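Local coordinates for Cwp19 (Clostridioides difficile, PDB 5OQ3), which probably cleaves glycosidic bonds of the bacterial cell wall through this TIM-barrel glycoside hydrolase domain, the whole protein being also tentatively assigned an amidase activity, at residues Y158-G163 with R168-D173; D191-G196 with E220-L225. One frame throughout, in Å; residues are numbered along the deposited sequence.

Contact 1: Y158-G163 with R168-D173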
loop_
_atom_site.group_PDB
_atom_site.type_symbol
_atom_site.label_atom_id
_atom_site.label_comp_id
_atom_site.label_asym_id
_atom_site.label_seq_id
_atom_site.Cartn_x
_atom_site.Cartn_y
_atom_site.Cartn_z
ATOM N N TYR A 158 -10.564 -14.130 6.054
ATOM C CA TYR A 158 -9.444 -15.052 5.983
ATOM C C TYR A 158 -8.202 -14.369 5.444
ATOM O O TYR A 158 -8.288 -13.485 4.575
ATOM C CB TYR A 158 -9.762 -16.263 5.107
ATOM C CG TYR A 158 -10.859 -17.161 5.621
ATOM C CD1 TYR A 158 -12.196 -16.891 5.371
ATOM C CD2 TYR A 158 -10.545 -18.317 6.330
ATOM C CE1 TYR A 158 -13.199 -17.754 5.813
ATOM C CE2 TYR A 158 -11.536 -19.181 6.794
ATOM C CZ TYR A 158 -12.855 -18.897 6.525
ATOM O OH TYR A 158 -13.875 -19.739 6.971
ATOM N N TYR A 159 -7.047 -14.826 5.951
ATOM C CA TYR A 159 -5.715 -14.243 5.715
ATOM C C TYR A 159 -4.704 -15.332 5.543
ATOM O O TYR A 159 -4.809 -16.385 6.175
ATOM C CB TYR A 159 -5.335 -13.402 6.947
ATOM C CG TYR A 159 -6.270 -12.277 7.239
ATOM C CD1 TYR A 159 -7.406 -12.494 7.984
ATOM C CD2 TYR A 159 -6.017 -10.971 6.800
ATOM C CE1 TYR A 159 -8.296 -11.463 8.224
ATOM C CE2 TYR A 159 -6.908 -9.934 7.033
ATOM C CZ TYR A 159 -8.013 -10.178 7.793
ATOM O OH TYR A 159 -8.863 -9.113 8.033
ATOM N N TYR A 160 -3.656 -15.039 4.768
ATOM C CA TYR A 160 -2.463 -15.882 4.815
ATOM C C TYR A 160 -1.744 -15.650 6.150
ATOM O O TYR A 160 -1.736 -14.519 6.652
ATOM C CB TYR A 160 -1.520 -15.612 3.663
ATOM C CG TYR A 160 -2.108 -15.956 2.323
ATOM C CD1 TYR A 160 -2.379 -17.295 1.968
ATOM C CD2 TYR A 160 -2.472 -14.971 1.441
ATOM C CE1 TYR A 160 -2.967 -17.600 0.768
ATOM C CE2 TYR A 160 -3.034 -15.264 0.213
ATOM C CZ TYR A 160 -3.301 -16.594 -0.114
ATOM O OH TYR A 160 -3.861 -16.890 -1.335
ATOM N N ASP A 161 -1.152 -16.692 6.698
ATOM C CA ASP A 161 -0.438 -16.629 7.983
ATOM C C ASP A 161 0.961 -16.049 7.793
ATOM O O ASP A 161 1.843 -16.713 7.213
ATOM C CB ASP A 161 -0.359 -18.059 8.557
ATOM C CG ASP A 161 0.195 -18.140 9.966
ATOM O OD1 ASP A 161 0.837 -17.158 10.436
ATOM O OD2 ASP A 161 -0.083 -19.211 10.565
ATOM N N PRO A 162 1.207 -14.830 8.302
ATOM C CA PRO A 162 2.539 -14.227 8.116
ATOM C C PRO A 162 3.673 -15.019 8.755
ATOM O O PRO A 162 4.861 -14.762 8.398
ATOM C CB PRO A 162 2.373 -12.840 8.742
ATOM C CG PRO A 162 0.895 -12.579 8.789
ATOM C CD PRO A 162 0.281 -13.929 8.999
ATOM N N GLY A 163 3.358 -15.920 9.685
ATOM C CA GLY A 163 4.371 -16.687 10.367
ATOM C C GLY A 163 4.850 -17.946 9.706
ATOM O O GLY A 163 5.778 -18.556 10.234
ATOM N N ARG A 168 5.539 -16.783 3.273
ATOM C CA ARG A 168 6.460 -15.735 2.878
ATOM C C ARG A 168 7.062 -16.026 1.496
ATOM O O ARG A 168 7.156 -15.142 0.655
ATOM C CB ARG A 168 7.526 -15.501 3.955
ATOM C CG ARG A 168 6.919 -14.955 5.254
ATOM C CD ARG A 168 7.944 -14.595 6.296
ATOM N NE ARG A 168 8.728 -15.691 6.785
ATOM C CZ ARG A 168 8.557 -16.296 7.930
ATOM N NH1 ARG A 168 9.428 -17.196 8.301
ATOM N NH2 ARG A 168 7.489 -16.080 8.671
ATOM N N LYS A 169 7.467 -17.273 1.283
ATOM C CA LYS A 169 8.014 -17.653 -0.012
ATOM C C LYS A 169 7.005 -17.446 -1.120
ATOM O O LYS A 169 7.372 -16.997 -2.217
ATOM C CB LYS A 169 8.544 -19.093 0.020
ATOM C CG LYS A 169 8.996 -19.576 -1.320
ATOM C CD LYS A 169 9.613 -20.951 -1.264
ATOM C CE LYS A 169 9.507 -21.703 -2.567
ATOM N NZ LYS A 169 10.159 -20.993 -3.689
ATOM N N TYR A 170 5.747 -17.832 -0.874
ATOM C CA TYR A 170 4.716 -17.643 -1.893
ATOM C C TYR A 170 4.518 -16.153 -2.233
ATOM O O TYR A 170 4.342 -15.807 -3.392
ATOM C CB TYR A 170 3.402 -18.283 -1.401
ATOM C CG TYR A 170 2.119 -17.627 -1.882
ATOM C CD1 TYR A 170 1.715 -17.716 -3.199
ATOM C CD2 TYR A 170 1.314 -16.892 -1.015
ATOM C CE1 TYR A 170 0.549 -17.111 -3.656
ATOM C CE2 TYR A 170 0.145 -16.281 -1.438
ATOM C CZ TYR A 170 -0.223 -16.377 -2.761
ATOM O OH TYR A 170 -1.356 -15.726 -3.200
ATOM N N ILE A 171 4.500 -15.304 -1.225
ATOM C CA ILE A 171 4.389 -13.865 -1.486
ATOM C C ILE A 171 5.599 -13.348 -2.266
ATOM O O ILE A 171 5.439 -12.637 -3.275
ATOM C CB ILE A 171 4.099 -13.093 -0.217
ATOM C CG1 ILE A 171 2.734 -13.488 0.355
ATOM C CG2 ILE A 171 4.171 -11.579 -0.469
ATOM C CD1 ILE A 171 2.556 -13.121 1.808
ATOM N N VAL A 172 6.797 -13.749 -1.839
ATOM C CA VAL A 172 8.000 -13.380 -2.588
ATOM C C VAL A 172 7.902 -13.815 -4.055
ATOM O O VAL A 172 8.206 -13.052 -4.970
ATOM C CB VAL A 172 9.246 -13.939 -1.930
ATOM C CG1 VAL A 172 10.483 -13.795 -2.788
ATOM C CG2 VAL A 172 9.457 -13.266 -0.567
ATOM N N ASP A 173 7.509 -15.072 -4.251
ATOM C CA ASP A 173 7.424 -15.595 -5.601
ATOM C C ASP A 173 6.360 -14.888 -6.425
ATOM O O ASP A 173 6.511 -14.719 -7.624
ATOM C CB ASP A 173 7.151 -17.119 -5.537
ATOM C CG ASP A 173 8.343 -17.931 -5.002
ATOM O OD1 ASP A 173 9.490 -17.386 -4.920
ATOM O OD2 ASP A 173 8.134 -19.120 -4.623
HETATM O O HOH W 1 8.113 -17.643 10.944
#
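A single guanidinium nitrogen, NH2 of R168, serves two carbonyls of the turn that follows strand 157-160, one of them directly and the other through a water. The direct bond goes to P162 O, with R168 NH2 3.0 Å from it, a slightly bent link (150° at the hydrogen) that lands on a lone pair in the carbonyl plane and lies almost in the plane of the guanidinium. The second runs by way of water 1, which accepts from R168 NH2 at 2.8 Å and donates to G163 O at 2.6 Å. Arginine suits this place because its long chain runs from the helix alongside the turn, and the bend at chi3 (-63°) brings the edge of this flat, multivalent donor to P162 O. The turn has its own brace: D161 OD1 accepts from G163 N at 2.9 Å, an Asx turn in which the amide approaches from above the carboxylate plane. The other oxygen of D161 bonds T204, tying the turn to helix 202-208.

Deeper in, two tyrosines meet in a T-shaped stack. The edge of Y170 is directed at the face of Y160, with the planes at 60°, and Y170 CE2 sits over the rim of that face, 3.7 Å from Y160 CZ. Tyrosine fits such a buried corner because the ring fills apolar space while the hydroxyl finds polar partners: Y160 OH bonds S77, and Y170 OH bonds N86 and R74. Helix 143-146 also packs against both rings through P143. Together these contacts join the hairpin 151-160, inserted after barrel strand 118-123, to helix 165-181, which leads on to the next barrel strand, 186-189, in the beta-alpha order of a TIM barrel.

Contact 2: D191-G196 with E220-L225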
loop_
_atom_site.group_PDB
_atom_site.type_symbol
_atom_site.label_atom_id
_atom_site.label_comp_id
_atom_site.label_asym_id
_atom_site.label_seq_id
_atom_site.Cartn_x
_atom_site.Cartn_y
_atom_site.Cartn_z
ATOM N N ASP A 191 -0.834 -0.768 3.979
ATOM C CA ASP A 191 -0.694 -0.739 5.425
ATOM C C ASP A 191 -1.253 -1.958 6.153
ATOM O O ASP A 191 -1.247 -1.955 7.387
ATOM C CB ASP A 191 -1.367 0.535 5.977
ATOM C CG ASP A 191 -2.828 0.709 5.515
ATOM O OD1 ASP A 191 -3.114 0.880 4.287
ATOM O OD2 ASP A 191 -3.708 0.669 6.400
ATOM N N TYR A 192 -1.657 -3.006 5.427
ATOM C CA TYR A 192 -2.300 -4.157 6.042
ATOM C C TYR A 192 -1.289 -5.274 6.275
ATOM O O TYR A 192 -0.643 -5.762 5.340
ATOM C CB TYR A 192 -3.503 -4.658 5.250
ATOM C CG TYR A 192 -4.574 -3.624 5.050
ATOM C CD1 TYR A 192 -5.442 -3.292 6.084
ATOM C CD2 TYR A 192 -4.717 -2.960 3.834
ATOM C CE1 TYR A 192 -6.424 -2.339 5.907
ATOM C CE2 TYR A 192 -5.708 -1.997 3.653
ATOM C CZ TYR A 192 -6.555 -1.715 4.684
ATOM O OH TYR A 192 -7.519 -0.762 4.499
ATOM N N PHE A 193 -1.187 -5.669 7.541
ATOM C CA PHE A 193 -0.305 -6.712 7.935
ATOM C C PHE A 193 -1.114 -7.727 8.747
ATOM O O PHE A 193 -2.069 -8.275 8.209
ATOM C CB PHE A 193 0.943 -6.118 8.635
ATOM C CG PHE A 193 1.744 -5.270 7.727
ATOM C CD1 PHE A 193 2.611 -5.859 6.842
ATOM C CD2 PHE A 193 1.505 -3.898 7.648
ATOM C CE1 PHE A 193 3.321 -5.113 5.968
ATOM C CE2 PHE A 193 2.213 -3.149 6.762
ATOM C CZ PHE A 193 3.122 -3.748 5.919
ATOM N N TYR A 194 -0.852 -7.913 10.031
ATOM C CA TYR A 194 -1.738 -8.740 10.832
ATOM C C TYR A 194 -3.018 -7.944 11.029
ATOM O O TYR A 194 -2.962 -6.719 11.156
ATOM C CB TYR A 194 -1.118 -9.061 12.202
ATOM C CG TYR A 194 -0.111 -10.166 12.207
ATOM C CD1 TYR A 194 1.218 -9.920 11.914
ATOM C CD2 TYR A 194 -0.481 -11.472 12.564
ATOM C CE1 TYR A 194 2.171 -10.951 11.946
ATOM C CE2 TYR A 194 0.455 -12.502 12.611
ATOM C CZ TYR A 194 1.764 -12.237 12.261
ATOM O OH TYR A 194 2.665 -13.263 12.289
ATOM N N PRO A 195 -4.192 -8.631 11.049
ATOM C CA PRO A 195 -5.437 -7.882 11.139
ATOM C C PRO A 195 -5.825 -7.501 12.524
ATOM O O PRO A 195 -6.803 -6.823 12.698
ATOM C CB PRO A 195 -6.460 -8.873 10.601
ATOM C CG PRO A 195 -5.876 -10.232 10.927
ATOM C CD PRO A 195 -4.417 -10.063 10.702
ATOM N N GLY A 196 -5.140 -7.954 13.544
ATOM C CA GLY A 196 -5.500 -7.458 14.852
ATOM C C GLY A 196 -4.606 -8.034 15.850
ATOM O O GLY A 196 -3.740 -8.876 15.530
ATOM N N GLU A 220 8.648 -9.606 13.777
ATOM C CA GLU A 220 9.730 -10.137 12.981
ATOM C C GLU A 220 9.251 -10.911 11.753
ATOM O O GLU A 220 9.917 -10.903 10.735
ATOM C CB GLU A 220 10.687 -10.953 13.820
ATOM C CG GLU A 220 11.950 -11.366 13.056
ATOM C CD GLU A 220 12.889 -10.259 12.574
ATOM O OE1 GLU A 220 13.759 -10.536 11.719
ATOM O OE2 GLU A 220 12.795 -9.142 12.994
ATOM N N ASN A 221 8.116 -11.578 11.841
ATOM C CA ASN A 221 7.556 -12.238 10.688
ATOM C C ASN A 221 7.327 -11.265 9.532
ATOM O O ASN A 221 7.558 -11.559 8.370
ATOM C CB ASN A 221 6.218 -12.929 11.039
ATOM C CG ASN A 221 6.387 -14.115 11.951
ATOM O OD1 ASN A 221 7.412 -14.781 11.957
ATOM N ND2 ASN A 221 5.338 -14.434 12.690
ATOM N N VAL A 222 6.789 -10.104 9.882
ATOM C CA VAL A 222 6.541 -9.046 8.889
ATOM C C VAL A 222 7.881 -8.508 8.380
ATOM O O VAL A 222 8.081 -8.411 7.139
ATOM C CB VAL A 222 5.683 -7.922 9.482
ATOM C CG1 VAL A 222 5.632 -6.708 8.542
ATOM C CG2 VAL A 222 4.268 -8.430 9.789
ATOM N N ASN A 223 8.814 -8.226 9.285
ATOM C CA ASN A 223 10.133 -7.766 8.883
ATOM C C ASN A 223 10.788 -8.704 7.892
ATOM O O ASN A 223 11.360 -8.252 6.896
ATOM C CB ASN A 223 11.051 -7.658 10.093
ATOM C CG ASN A 223 10.628 -6.631 11.116
ATOM O OD1 ASN A 223 9.700 -5.841 10.913
ATOM N ND2 ASN A 223 11.321 -6.675 12.269
ATOM N N THR A 224 10.709 -10.004 8.122
ATOM C CA THR A 224 11.319 -11.029 7.284
ATOM C C THR A 224 10.742 -11.018 5.894
ATOM O O THR A 224 11.434 -11.232 4.908
ATOM C CB THR A 224 11.080 -12.437 7.917
ATOM O OG1 THR A 224 11.718 -12.501 9.192
ATOM C CG2 THR A 224 11.701 -13.513 7.129
ATOM N N LEU A 225 9.431 -10.864 5.798
ATOM C CA LEU A 225 8.775 -10.776 4.500
ATOM C C LEU A 225 9.318 -9.586 3.716
ATOM O O LEU A 225 9.729 -9.716 2.563
ATOM C CB LEU A 225 7.251 -10.661 4.622
ATOM C CG LEU A 225 6.578 -10.462 3.265
ATOM C CD1 LEU A 225 6.779 -11.638 2.320
ATOM C CD2 LEU A 225 5.109 -10.174 3.496
#
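N221, the first residue of helix segment 220-225 to meet the loop, gives one of its amide hydrogens to the hydroxyl of Y194. Its ND2 lies 2.9 Å from Y194 OH, and the bond is fairly straight (161° at the hydrogen), with the oxygen close to the amide plane. Ring and amide are themselves nearly coplanar, 28° apart, and the donor lies at the edge of the tyrosine, near the ring plane. Asparagine is apt here: its short side chain, with CG anti to the carbonyl carbon (chi1 -69°), keeps the amide close to the helix while the tyrosine spans the distance from the loop.

Next comes V222, whose two methyls divide the work between two aromatic rings. CG1 stands anti to the backbone N and presses on F193, 3.6 Å from CD1 of that ring. CG2 approaches Y194 near the plane of its ring, 3.9 Å from CE1. A beta-branched residue suits the spot, since one compact side chain presents a methyl to each neighbour. F193, whose side chain leaves its backbone toward the helix, crosses V222 at about a right angle and completes a buried apolar patch.

L225, one turn on from N221, packs instead against I171 of helix 165-181 and Y126. Around these two rings, W278 of helix 275-280 meets the F193 ring and touches V222, while F199 and Y272 set edge-to-face stacks with Y194. Helix 214-236 thus lies between helices 165-181 and 275-280, and N221 and V222 pack against the loop that follows barrel strand 186-189.

In the fold
Both contacts are buried, with centres about 10 Å apart on the same side of the chain's centre, but contact 1 includes a partly exposed arginine, while every touching residue of contact 2 is buried. Contact 1 lies in the hairpin and helix that precede strand 186-189, contact 2 starts from the loop after it. They use different helices, 165-181 and 214-236, but these two are neighbours and the contacts touch: N221 packs on P162 and G163, and Y159 on P195. Each sets aromatic residues beside a polar link. In contact 1 an arginine and a water engage backbone carbonyls and one tyrosine stacks on another; in contact 2 a neutral amide meets a phenol and valine methyls do the packing.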